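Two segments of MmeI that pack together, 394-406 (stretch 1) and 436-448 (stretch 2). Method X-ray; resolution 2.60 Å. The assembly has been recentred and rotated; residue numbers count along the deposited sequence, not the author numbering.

Stretch 1 394-406: QVLDIEHLIQINV
Stretch 2, residues 436-448: KISDEFGNYFARI

This is a mostly apolar contact between two largely irregular segments of MmeI, centred on Ile398 and closed at one end by an arginine that grips a backbone carbonyl. The segments bury 665 Å² between them, both sides summed. Two CA pairs set the register. Leu396 CA lies 6.1 Å from Phe441 CA. Glu399 CA lies 6.7 Å from Phe445 CA. The two chains therefore advance in the same sense across the contact.

Stretch 1 is extended at 395-397, turns through a weakly bonded helix at about 398-401, and is non-helical at 402-405. Stretch 2 is helical at 436-440. Phe441 (phi/psi -110/16) leaves the helix, Gly442 has positive phi (38/59), and the chain is extended from Asn443 to Ala446.

Ile398 (m, t) points toward stretch 2. Its CD1 lies 3.6 Å from Ile437 CG2 and 4.2 Å from Phe441 CD2, at the edge of that ring. Its CG2 sits over a face of the Phe445 ring, 3.4 Å from the centroid and 13° off the normal, a CH-pi contact. Phe445 has chi1 t and chi2 86°; its CZ also meets Ile402 CG2 at 3.5 Å. Leu396 (t, p) places CD2 over a face of Phe441 (chi1 m), 3.9 Å from the centroid.

Asn443 (chi1 p) gives a weak hydrogen bond from ND2 to Leu396 O, 3.1 Å. Within stretch 2, Phe445 N donates to Ser438 OG at 2.8 Å, tying the extended segment back to the helix.

Arg447 (m, t, t) reaches across with NH1 and NH2, both hydrogen-bonded to Ile404 O at 2.8 Å. This carbonyl lies near the guanidinium plane. Ile402 CD1 covers one face and Asn405 ND2 the opposite one. Asn405 ND2 is 3.2 Å from Arg447 NE, but both are donors, so no hydrogen bond forms. Asn405 OD1 instead accepts from Val406 N at 2.9 Å.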

ATOM      1  N   GLN A 394     -43.773  25.047  -1.826  1.00 56.08           N
ATOM      2  CA  GLN A 394     -42.917  26.070  -2.396  1.00 52.78           C
ATOM      3  C   GLN A 394     -41.529  25.505  -2.698  1.00 56.72           C
ATOM      4  O   GLN A 394     -41.096  24.491  -2.136  1.00 55.43           O
ATOM      5  CB  GLN A 394     -42.768  27.250  -1.450  1.00 51.25           C
ATOM      6  CG  GLN A 394     -44.036  27.718  -0.801  1.00 51.66           C
ATOM      7  CD  GLN A 394     -43.760  28.815   0.212  1.00 51.18           C
ATOM      8  OE1 GLN A 394     -42.622  28.977   0.684  1.00 56.29           O
ATOM      9  NE2 GLN A 394     -44.789  29.590   0.535  1.00 38.11           N
ATOM     10  N   VAL A 395     -40.824  26.195  -3.590  1.00 51.20           N
ATOM     11  CA  VAL A 395     -39.485  25.786  -3.970  1.00 45.40           C
ATOM     12  C   VAL A 395     -38.549  26.003  -2.790  1.00 47.85           C
ATOM     13  O   VAL A 395     -38.542  27.075  -2.168  1.00 48.57           O
ATOM     14  CB  VAL A 395     -39.039  26.571  -5.212  1.00 54.57           C
ATOM     15  CG1 VAL A 395     -39.092  28.091  -4.942  1.00 49.62           C
ATOM     16  CG2 VAL A 395     -37.659  26.121  -5.674  1.00 49.00           C
ATOM     17  N   LEU A 396     -37.781  24.977  -2.451  1.00 45.24           N
ATOM     18  CA  LEU A 396     -36.852  25.098  -1.338  1.00 50.28           C
ATOM     19  C   LEU A 396     -35.737  26.083  -1.684  1.00 50.32           C
ATOM     20  O   LEU A 396     -35.161  26.028  -2.776  1.00 49.70           O
ATOM     21  CB  LEU A 396     -36.277  23.722  -0.992  1.00 57.15           C
ATOM     22  CG  LEU A 396     -35.266  23.605   0.155  1.00 57.42           C
ATOM     23  CD1 LEU A 396     -35.718  24.443   1.342  1.00 69.05           C
ATOM     24  CD2 LEU A 396     -35.129  22.151   0.573  1.00 51.38           C
ATOM     25  N   ASP A 397     -35.427  26.983  -0.750  1.00 50.84           N
ATOM     26  CA  ASP A 397     -34.483  28.074  -0.999  1.00 49.29           C
ATOM     27  C   ASP A 397     -33.087  27.629  -0.583  1.00 50.57           C
ATOM     28  O   ASP A 397     -32.709  27.702   0.594  1.00 46.23           O
ATOM     29  CB  ASP A 397     -34.902  29.344  -0.271  1.00 54.60           C
ATOM     30  CG  ASP A 397     -33.916  30.490  -0.482  1.00 64.38           C
ATOM     31  OD1 ASP A 397     -33.297  30.578  -1.577  1.00 57.71           O
ATOM     32  OD2 ASP A 397     -33.758  31.297   0.462  1.00 64.84           O
ATOM     33  N   ILE A 398     -32.305  27.220  -1.579  1.00 46.45           N
ATOM     34  CA  ILE A 398     -31.037  26.560  -1.321  1.00 41.57           C
ATOM     35  C   ILE A 398     -30.010  27.535  -0.760  1.00 47.90           C
ATOM     36  O   ILE A 398     -29.370  27.243   0.258  1.00 47.70           O
ATOM     37  CB  ILE A 398     -30.534  25.886  -2.604  1.00 43.83           C
ATOM     38  CG1 ILE A 398     -31.525  24.802  -3.025  1.00 40.00           C
ATOM     39  CG2 ILE A 398     -29.143  25.344  -2.391  1.00 38.53           C
ATOM     40  CD1 ILE A 398     -31.244  24.205  -4.369  1.00 41.82           C
ATOM     41  N   GLU A 399     -29.827  28.702  -1.414  1.00 44.32           N
ATOM     42  CA  GLU A 399     -28.685  29.559  -1.082  1.00 47.87           C
ATOM     43  C   GLU A 399     -28.650  29.883   0.405  1.00 52.99           C
ATOM     44  O   GLU A 399     -27.575  29.891   1.019  1.00 49.39           O
ATOM     45  CB  GLU A 399     -28.684  30.855  -1.908  1.00 38.52           C
ATOM     46  N   HIS A 400     -29.818  30.111   1.013  1.00 49.48           N
ATOM     47  CA  HIS A 400     -29.860  30.456   2.428  1.00 50.50           C
ATOM     48  C   HIS A 400     -29.995  29.243   3.334  1.00 45.58           C
ATOM     49  O   HIS A 400     -29.805  29.375   4.545  1.00 49.87           O
ATOM     50  CB  HIS A 400     -30.995  31.450   2.698  1.00 58.05           C
ATOM     51  CG  HIS A 400     -30.874  32.718   1.908  1.00 65.67           C
ATOM     52  ND1 HIS A 400     -29.657  33.226   1.501  1.00 62.97           N
ATOM     53  CD2 HIS A 400     -31.815  33.564   1.422  1.00 69.85           C
ATOM     54  CE1 HIS A 400     -29.854  34.334   0.807  1.00 61.87           C
ATOM     55  NE2 HIS A 400     -31.154  34.559   0.743  1.00 68.64           N
ATOM     56  N   LEU A 401     -30.288  28.068   2.782  1.00 47.31           N
ATOM     57  CA  LEU A 401     -30.348  26.859   3.590  1.00 45.18           C
ATOM     58  C   LEU A 401     -29.014  26.117   3.602  1.00 39.47           C
ATOM     59  O   LEU A 401     -28.538  25.730   4.672  1.00 43.96           O
ATOM     60  CB  LEU A 401     -31.477  25.950   3.089  1.00 46.58           C
ATOM     61  N   ILE A 402     -28.387  25.944   2.432  1.00 41.40           N
ATOM     62  CA  ILE A 402     -27.150  25.165   2.327  1.00 38.30           C
ATOM     63  C   ILE A 402     -26.065  25.716   3.247  1.00 36.95           C
ATOM     64  O   ILE A 402     -26.052  26.905   3.595  1.00 40.17           O
ATOM     65  CB  ILE A 402     -26.652  25.143   0.872  1.00 39.64           C
ATOM     66  CG1 ILE A 402     -25.706  23.958   0.638  1.00 41.22           C
ATOM     67  CG2 ILE A 402     -25.943  26.439   0.542  1.00 33.70           C
ATOM     68  CD1 ILE A 402     -25.504  23.603  -0.836  1.00 39.77           C
ATOM     69  N   GLN A 403     -25.138  24.841   3.638  1.00 35.32           N
ATOM     70  CA  GLN A 403     -24.052  25.224   4.537  1.00 36.95           C
ATOM     71  C   GLN A 403     -22.710  24.585   4.178  1.00 37.17           C
ATOM     72  O   GLN A 403     -21.697  25.289   4.036  1.00 33.98           O
ATOM     73  CB  GLN A 403     -24.418  24.877   5.976  1.00 36.32           C
ATOM     74  CG  GLN A 403     -25.298  25.910   6.638  1.00 34.83           C
ATOM     75  CD  GLN A 403     -25.168  25.863   8.141  1.00 41.13           C
ATOM     76  OE1 GLN A 403     -24.140  26.252   8.699  1.00 49.24           O
ATOM     77  NE2 GLN A 403     -26.202  25.369   8.810  1.00 39.97           N
ATOM     78  N   ILE A 404     -22.713  23.256   4.021  1.00 32.46           N
ATOM     79  CA  ILE A 404     -21.494  22.485   3.813  1.00 31.08           C
ATOM     80  C   ILE A 404     -20.691  23.021   2.626  1.00 35.09           C
ATOM     81  O   ILE A 404     -21.252  23.467   1.615  1.00 35.47           O
ATOM     82  CB  ILE A 404     -21.895  21.008   3.663  1.00 32.46           C
ATOM     83  CG1 ILE A 404     -22.487  20.550   4.993  1.00 33.10           C
ATOM     84  CG2 ILE A 404     -20.720  20.116   3.317  1.00 32.77           C
ATOM     85  CD1 ILE A 404     -23.267  19.286   4.902  1.00 36.87           C
ATOM     86  N   ASN A 405     -19.363  23.020   2.761  1.00 31.30           N
ATOM     87  CA  ASN A 405     -18.523  23.669   1.761  1.00 33.98           C
ATOM     88  C   ASN A 405     -17.082  23.190   1.903  1.00 31.38           C
ATOM     89  O   ASN A 405     -16.683  22.610   2.919  1.00 29.13           O
ATOM     90  CB  ASN A 405     -18.599  25.200   1.874  1.00 32.60           C
ATOM     91  CG  ASN A 405     -18.576  25.891   0.516  1.00 33.15           C
ATOM     92  OD1 ASN A 405     -18.027  25.370  -0.468  1.00 33.67           O
ATOM     93  ND2 ASN A 405     -19.175  27.067   0.456  1.00 28.88           N
ATOM     94  N   VAL A 406     -16.297  23.474   0.860  1.00 30.18           N
ATOM     95  CA  VAL A 406     -14.921  22.998   0.762  1.00 31.47           C
ATOM     96  C   VAL A 406     -14.027  23.539   1.870  1.00 27.89           C
ATOM     97  O   VAL A 406     -13.017  22.917   2.194  1.00 28.91           O
ATOM     98  CB  VAL A 406     -14.360  23.353  -0.628  1.00 28.69           C
ATOM     99  CG1 VAL A 406     -15.190  22.670  -1.693  1.00 30.10           C
ATOM    100  CG2 VAL A 406     -14.411  24.864  -0.841  1.00 25.73           C
ATOM    101  N   LYS A 436     -26.669  18.859  -8.691  1.00 38.33           N
ATOM    102  CA  LYS A 436     -27.556  17.782  -8.262  1.00 45.71           C
ATOM    103  C   LYS A 436     -28.642  18.294  -7.314  1.00 41.90           C
ATOM    104  O   LYS A 436     -29.802  17.875  -7.409  1.00 42.17           O
ATOM    105  CB  LYS A 436     -26.751  16.648  -7.619  1.00 41.04           C
ATOM    106  N   ILE A 437     -28.304  19.213  -6.405  1.00 38.43           N
ATOM    107  CA  ILE A 437     -29.356  19.762  -5.549  1.00 42.78           C
ATOM    108  C   ILE A 437     -30.273  20.678  -6.352  1.00 39.47           C
ATOM    109  O   ILE A 437     -31.482  20.710  -6.118  1.00 41.66           O
ATOM    110  CB  ILE A 437     -28.776  20.481  -4.319  1.00 36.76           C
ATOM    111  CG1 ILE A 437     -29.804  20.457  -3.194  1.00 33.77           C
ATOM    112  CG2 ILE A 437     -28.457  21.930  -4.634  1.00 35.51           C
ATOM    113  CD1 ILE A 437     -29.274  20.935  -1.853  1.00 31.63           C
ATOM    114  N   SER A 438     -29.720  21.406  -7.331  1.00 37.11           N
ATOM    115  CA  SER A 438     -30.547  22.207  -8.224  1.00 38.89           C
ATOM    116  C   SER A 438     -31.582  21.353  -8.938  1.00 43.29           C
ATOM    117  O   SER A 438     -32.690  21.823  -9.213  1.00 45.28           O
ATOM    118  CB  SER A 438     -29.673  22.930  -9.247  1.00 42.53           C
ATOM    119  OG  SER A 438     -28.953  24.003  -8.656  1.00 40.68           O
ATOM    120  N   ASP A 439     -31.244  20.097  -9.230  1.00 49.90           N
ATOM    121  CA  ASP A 439     -32.192  19.205  -9.885  1.00 47.67           C
ATOM    122  C   ASP A 439     -33.277  18.746  -8.919  1.00 50.06           C
ATOM    123  O   ASP A 439     -34.463  18.753  -9.270  1.00 49.85           O
ATOM    124  CB  ASP A 439     -31.469  17.994 -10.473  1.00 49.77           C
ATOM    125  CG  ASP A 439     -30.490  18.367 -11.569  1.00 63.88           C
ATOM    126  OD1 ASP A 439     -30.476  19.544 -11.994  1.00 67.33           O
ATOM    127  OD2 ASP A 439     -29.730  17.474 -12.012  1.00 81.37           O
ATOM    128  N   GLU A 440     -32.894  18.346  -7.699  1.00 44.05           N
ATOM    129  CA  GLU A 440     -33.874  17.804  -6.761  1.00 43.50           C
ATOM    130  C   GLU A 440     -34.992  18.796  -6.480  1.00 49.18           C
ATOM    131  O   GLU A 440     -36.172  18.419  -6.446  1.00 53.15           O
ATOM    132  CB  GLU A 440     -33.211  17.415  -5.445  1.00 44.89           C
ATOM    133  CG  GLU A 440     -32.236  16.280  -5.555  1.00 51.47           C
ATOM    134  CD  GLU A 440     -32.877  15.010  -6.052  1.00 58.75           C
ATOM    135  OE1 GLU A 440     -34.049  14.745  -5.682  1.00 61.82           O
ATOM    136  OE2 GLU A 440     -32.197  14.282  -6.814  1.00 59.30           O
ATOM    137  N   PHE A 441     -34.641  20.061  -6.262  1.00 44.66           N
ATOM    138  CA  PHE A 441     -35.586  21.059  -5.790  1.00 39.26           C
ATOM    139  C   PHE A 441     -35.921  22.087  -6.851  1.00 41.77           C
ATOM    140  O   PHE A 441     -36.444  23.152  -6.520  1.00 44.70           O
ATOM    141  CB  PHE A 441     -35.038  21.760  -4.554  1.00 39.51           C
ATOM    142  CG  PHE A 441     -34.635  20.826  -3.469  1.00 44.79           C
ATOM    143  CD1 PHE A 441     -35.421  19.731  -3.162  1.00 42.89           C
ATOM    144  CD2 PHE A 441     -33.465  21.035  -2.760  1.00 41.53           C
ATOM    145  CE1 PHE A 441     -35.053  18.862  -2.161  1.00 46.47           C
ATOM    146  CE2 PHE A 441     -33.085  20.171  -1.752  1.00 42.09           C
ATOM    147  CZ  PHE A 441     -33.879  19.079  -1.453  1.00 48.95           C
ATOM    148  N   GLY A 442     -35.612  21.798  -8.110  1.00 41.59           N
ATOM    149  CA  GLY A 442     -35.843  22.732  -9.194  1.00 43.58           C
ATOM    150  C   GLY A 442     -35.597  24.208  -8.914  1.00 46.96           C
ATOM    151  O   GLY A 442     -36.525  25.014  -9.026  1.00 52.80           O
ATOM    152  N   ASN A 443     -34.384  24.587  -8.521  1.00 43.38           N
ATOM    153  CA  ASN A 443     -33.986  25.983  -8.674  1.00 48.42           C
ATOM    154  C   ASN A 443     -32.473  26.047  -8.769  1.00 47.19           C
ATOM    155  O   ASN A 443     -31.766  25.336  -8.048  1.00 46.17           O
ATOM    156  CB  ASN A 443     -34.486  26.895  -7.543  1.00 49.40           C
ATOM    157  CG  ASN A 443     -34.042  26.434  -6.180  1.00 51.25           C
ATOM    158  OD1 ASN A 443     -33.826  25.235  -5.960  1.00 48.86           O
ATOM    159  ND2 ASN A 443     -33.921  27.380  -5.242  1.00 43.16           N
ATOM    160  N   TYR A 444     -31.994  26.910  -9.662  1.00 47.82           N
ATOM    161  CA  TYR A 444     -30.573  26.943  -9.984  1.00 42.06           C
ATOM    162  C   TYR A 444     -29.781  27.507  -8.823  1.00 36.74           C
ATOM    163  O   TYR A 444     -30.119  28.560  -8.274  1.00 44.93           O
ATOM    164  CB  TYR A 444     -30.320  27.777 -11.232  1.00 37.13           C
ATOM    165  CG  TYR A 444     -28.892  27.697 -11.734  1.00 42.31           C
ATOM    166  CD1 TYR A 444     -28.498  26.681 -12.610  1.00 40.17           C
ATOM    167  CD2 TYR A 444     -27.939  28.637 -11.341  1.00 36.54           C
ATOM    168  CE1 TYR A 444     -27.212  26.600 -13.079  1.00 36.34           C
ATOM    169  CE2 TYR A 444     -26.645  28.564 -11.804  1.00 34.07           C
ATOM    170  CZ  TYR A 444     -26.282  27.546 -12.680  1.00 40.98           C
ATOM    171  OH  TYR A 444     -24.979  27.471 -13.152  1.00 42.21           O
ATOM    172  N   PHE A 445     -28.714  26.816  -8.459  1.00 34.21           N
ATOM    173  CA  PHE A 445     -27.872  27.263  -7.362  1.00 35.14           C
ATOM    174  C   PHE A 445     -26.439  26.840  -7.639  1.00 36.82           C
ATOM    175  O   PHE A 445     -26.160  25.638  -7.714  1.00 34.00           O
ATOM    176  CB  PHE A 445     -28.363  26.683  -6.047  1.00 33.43           C
ATOM    177  CG  PHE A 445     -27.384  26.809  -4.936  1.00 37.22           C
ATOM    178  CD1 PHE A 445     -27.336  27.966  -4.168  1.00 36.95           C
ATOM    179  CD2 PHE A 445     -26.509  25.770  -4.640  1.00 32.70           C
ATOM    180  CE1 PHE A 445     -26.429  28.079  -3.129  1.00 35.57           C
ATOM    181  CE2 PHE A 445     -25.604  25.877  -3.598  1.00 32.19           C
ATOM    182  CZ  PHE A 445     -25.565  27.033  -2.842  1.00 34.83           C
ATOM    183  N   ALA A 446     -25.540  27.823  -7.782  1.00 32.81           N
ATOM    184  CA  ALA A 446     -24.124  27.573  -8.015  1.00 28.23           C
ATOM    185  C   ALA A 446     -23.286  28.460  -7.103  1.00 33.84           C
ATOM    186  O   ALA A 446     -23.699  29.553  -6.706  1.00 37.80           O
ATOM    187  CB  ALA A 446     -23.726  27.815  -9.473  1.00 23.78           C
ATOM    188  N   ARG A 447     -22.093  27.972  -6.775  1.00 35.53           N
ATOM    189  CA  ARG A 447     -21.148  28.742  -5.988  1.00 30.28           C
ATOM    190  C   ARG A 447     -20.046  29.298  -6.883  1.00 33.18           C
ATOM    191  O   ARG A 447     -18.860  28.965  -6.722  1.00 30.16           O
ATOM    192  CB  ARG A 447     -20.585  27.891  -4.849  1.00 28.23           C
ATOM    193  CG  ARG A 447     -21.570  27.668  -3.743  1.00 28.38           C
ATOM    194  CD  ARG A 447     -21.139  26.518  -2.877  1.00 33.46           C
ATOM    195  NE  ARG A 447     -21.688  26.630  -1.526  1.00 37.10           N
ATOM    196  CZ  ARG A 447     -21.774  25.619  -0.665  1.00 38.96           C
ATOM    197  NH1 ARG A 447     -21.360  24.401  -1.015  1.00 37.77           N
ATOM    198  NH2 ARG A 447     -22.276  25.820   0.548  1.00 34.51           N
ATOM    199  N   ILE A 448     -20.446  30.164  -7.810  1.00 33.12           N
ATOM    200  CA  ILE A 448     -19.536  30.913  -8.668  1.00 33.75           C
ATOM    201  C   ILE A 448     -19.825  32.396  -8.485  1.00 34.37           C
ATOM    202  O   ILE A 448     -20.982  32.804  -8.582  1.00 32.16           O
ATOM    203  CB  ILE A 448     -19.680  30.532 -10.152  1.00 35.94           C
ATOM    204  CG1 ILE A 448     -19.526  29.012 -10.321  1.00 30.86           C
ATOM    205  CG2 ILE A 448     -18.658  31.294 -10.998  1.00 31.70           C
ATOM    206  CD1 ILE A 448     -18.185  28.497  -9.920  1.00 26.16           C
TER